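Local coordinates for protein ATP phosphoribosyltransferase (Methanobacterium thermoautotrophicum, PDB 2VD3) that probably catalyses the magnesium-dependent condensation of ATP with 5-phosphoribose 1-diphosphate, the first and rate-controlling step of histidine biosynthesis, and is captured here with inhibitory histidine bound, at residues 246-249 / 250-254; 110-113 / 114-118. All blocks are in the same frame, centred on the assembly; numbering follows the deposited sequence.

Contact 1 of 2, residues 246-249 / 250-254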
# COMPACT_ATOMS: atom_id res chain seq x y z
N VAL A 246 -41.87 37.15 1.34
CA VAL A 246 -42.23 35.78 0.99
C VAL A 246 -43.66 35.78 0.47
O VAL A 246 -44.55 36.35 1.10
CB VAL A 246 -42.08 34.82 2.20
CG1 VAL A 246 -42.69 33.45 1.91
CG2 VAL A 246 -40.62 34.68 2.59
N LEU A 247 -43.88 35.16 -0.69
CA LEU A 247 -45.22 35.10 -1.28
C LEU A 247 -46.06 33.95 -0.71
O LEU A 247 -46.06 32.83 -1.26
CB LEU A 247 -45.15 35.01 -2.82
CG LEU A 247 -44.51 36.18 -3.58
CD1 LEU A 247 -44.61 35.94 -5.08
CD2 LEU A 247 -45.13 37.53 -3.22
N SER A 248 -46.75 34.23 0.39
CA SER A 248 -47.60 33.24 1.06
C SER A 248 -48.92 33.86 1.53
O SER A 248 -49.24 35.00 1.18
CB SER A 248 -46.86 32.63 2.26
OG SER A 248 -46.78 33.57 3.33
N ASP A 249 -49.66 33.09 2.33
CA ASP A 249 -50.97 33.49 2.86
C ASP A 249 -50.88 34.57 3.93
O ASP A 249 -51.72 35.47 3.99
CB ASP A 249 -51.71 32.28 3.41
CG ASP A 249 -51.75 31.13 2.43
OD1 ASP A 249 -51.90 31.39 1.22
OD2 ASP A 249 -51.64 29.97 2.87
N ASN A 250 -49.88 34.45 4.80
CA ASN A 250 -49.60 35.44 5.84
C ASN A 250 -48.56 36.45 5.35
O ASN A 250 -47.91 36.23 4.33
CB ASN A 250 -49.11 34.74 7.12
CG ASN A 250 -49.42 35.54 8.39
OD1 ASN A 250 -50.59 35.77 8.72
ND2 ASN A 250 -48.38 35.94 9.11
N GLY A 251 -48.42 37.55 6.07
CA GLY A 251 -47.30 38.47 5.86
C GLY A 251 -46.04 37.82 6.40
O GLY A 251 -45.60 38.12 7.51
N VAL A 252 -45.47 36.90 5.62
CA VAL A 252 -44.25 36.21 6.01
C VAL A 252 -43.07 36.90 5.36
O VAL A 252 -43.12 37.26 4.18
CB VAL A 252 -44.29 34.71 5.61
CG1 VAL A 252 -42.91 34.06 5.74
CG2 VAL A 252 -45.30 33.96 6.46
N VAL A 253 -42.01 37.10 6.13
CA VAL A 253 -40.73 37.55 5.58
C VAL A 253 -39.68 36.44 5.69
O VAL A 253 -39.86 35.46 6.41
CB VAL A 253 -40.22 38.88 6.22
CG1 VAL A 253 -41.21 40.02 5.96
CG2 VAL A 253 -39.96 38.73 7.71
N ALA A 254 -38.59 36.61 4.93
CA ALA A 254 -37.43 35.73 5.02
C ALA A 254 -36.28 36.55 5.60
O ALA A 254 -36.05 37.68 5.18
CB ALA A 254 -37.06 35.19 3.66
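The carbonyl oxygen of Asn250 takes two donors. The hydroxyl of Ser248 donates to it, with 3.1 Å between Ser248 OG and Asn250 O, meeting the carbonyl at 128° and tilted from its plane. The second is the weak bond from Val252 N that closes an inverse gamma turn centred on Gly251. Ser248 OG stands between its own backbone N and carbonyl carbon (chi1 73°), which turns it inward across the loop, where it also rests 3.5 Å from Val252 CG2. With an alanine here the hydroxyl is gone, and Asn250 O would probably keep just the weak gamma-turn bond within this loop, while that methyl would lose a contact. Farther back, Val246 N donates to Val252 O over 3.1 Å. The two valine side chains slant across each other, Val246 CB lying 3.7 Å from Val252 CG1, while Val246 CG2 reaches 3.8 Å to Ala254 CB. Val246 also pairs in an antiparallel ladder with a strand of a second subunit, and its side chain comes within about 4 Å of a bound histidine. The arrangement is a beta hairpin joining strands 242-246 and 252-260 in the antiparallel sheet of the GlnB-like C-terminal domain.

Contact 2 of 2, residues 110-113 / 114-118; sequences EDIP and RGAVI
Ala116 turns its methyl back toward the chain that precedes it, where Ile112 and Pro113 both meet it. Ile112 offers its branch methyl: CG2 is anti to the backbone N, with CG1 beside that N (chi1 -61°), and this carries Ile112 CG2 to 3.5 Å from Ala116 CB. The proline ring touches with the carbon next to its nitrogen, Pro113 CD lying 3.7 Å from Ala116 CB. The same methyl, Ala116 CB, is 3.4 Å from Pro113 O, a close approach imposed by the fold of the chain, which here makes a type I beta turn from Pro113 to Ala116 with Arg114 and Gly115 at its corners. Ala116 N closes the turn by donating to Pro113 O over 3.1 Å. That bond is nearly straight at hydrogen (164°), yet the donor stands well above the carbonyl plane. The side chain of Arg114, its chain bent at chi2, touches Asp136. Beyond the turn, strand 117-120 pairs with strands 138-141 and 157-162, parallel to both; backbone bonds tie Ala116 to Glu138 and Val117 to Leu157. Ile112 also packs against Leu98 of strand 94-101, Leu157 of strand 157-162 and Ile135 in a loop.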
# COMPACT_ATOMS: atom_id res chain seq x y z
N GLU A 110 12.20 22.14 36.52
CA GLU A 110 13.12 22.50 37.60
C GLU A 110 13.86 21.28 38.16
O GLU A 110 14.93 21.42 38.76
CB GLU A 110 12.39 23.22 38.75
CG GLU A 110 11.22 24.11 38.33
CD GLU A 110 9.89 23.36 38.33
OE1 GLU A 110 9.20 23.36 37.28
OE2 GLU A 110 9.54 22.76 39.37
N ASP A 111 13.28 20.10 37.94
CA ASP A 111 13.75 18.86 38.55
C ASP A 111 14.78 18.11 37.71
O ASP A 111 15.34 17.10 38.15
CB ASP A 111 12.55 17.94 38.83
CG ASP A 111 11.45 18.63 39.64
OD1 ASP A 111 11.62 19.81 40.00
OD2 ASP A 111 10.42 17.98 39.91
N ILE A 112 15.01 18.59 36.50
CA ILE A 112 15.90 17.90 35.56
C ILE A 112 17.35 18.01 36.02
O ILE A 112 17.87 19.12 36.18
CB ILE A 112 15.72 18.41 34.11
CG1 ILE A 112 14.28 18.18 33.63
CG2 ILE A 112 16.70 17.73 33.16
CD1 ILE A 112 13.85 19.05 32.46
N PRO A 113 18.01 16.86 36.23
CA PRO A 113 19.39 16.83 36.71
C PRO A 113 20.41 16.97 35.58
O PRO A 113 20.08 16.75 34.40
CB PRO A 113 19.51 15.45 37.37
CG PRO A 113 18.22 14.69 37.03
CD PRO A 113 17.48 15.50 36.03
N ARG A 114 21.64 17.35 35.94
CA ARG A 114 22.75 17.54 35.01
C ARG A 114 22.81 16.52 33.87
O ARG A 114 22.93 16.89 32.70
CB ARG A 114 24.09 17.52 35.78
CG ARG A 114 24.75 18.87 35.95
CD ARG A 114 24.06 19.73 37.00
NE ARG A 114 24.82 20.94 37.30
CZ ARG A 114 24.68 22.10 36.66
NH1 ARG A 114 23.81 22.24 35.67
NH2 ARG A 114 25.43 23.14 37.02
N GLY A 115 22.73 15.23 34.20
CA GLY A 115 22.98 14.19 33.21
C GLY A 115 21.79 13.70 32.41
O GLY A 115 21.93 12.75 31.63
N ALA A 116 20.64 14.33 32.57
CA ALA A 116 19.39 13.81 32.00
C ALA A 116 19.43 13.75 30.49
O ALA A 116 19.93 14.66 29.83
CB ALA A 116 18.19 14.62 32.47
N VAL A 117 18.92 12.65 29.95
CA VAL A 117 18.85 12.47 28.50
C VAL A 117 17.42 12.73 28.02
O VAL A 117 16.47 12.21 28.60
CB VAL A 117 19.35 11.07 28.07
CG1 VAL A 117 19.19 10.88 26.58
CG2 VAL A 117 20.82 10.89 28.48
N ILE A 118 17.30 13.57 27.00
CA ILE A 118 16.01 13.85 26.36
C ILE A 118 16.05 13.42 24.90
O ILE A 118 16.92 13.87 24.15
CB ILE A 118 15.63 15.34 26.44
CG1 ILE A 118 15.66 15.84 27.89
CG2 ILE A 118 14.25 15.57 25.81
CD1 ILE A 118 15.81 17.35 28.02

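From the N terminus the chain reaches contact 2 first. Within 110-118 a beta turn ends the long connection after strand 94-101 and delivers the chain into strand 117-120 of the large mixed sheet. After more than a hundred further residues, which include helix 197-212, contact 1 at 246-254 closes the hairpin that links two strands of the separate four-stranded sheet. The two contacts follow in series, neither nested nor crossed, contact 2 in the phosphoribosyltransferase portion and contact 1 in the C-terminal GlnB-like domain. The centres of contact 1 and contact 2 are about 72 Å apart, on opposite sides of the chain's centre. Contact 1 adjoins a second subunit, whereas no other protein chain of the assembly touches contact 2.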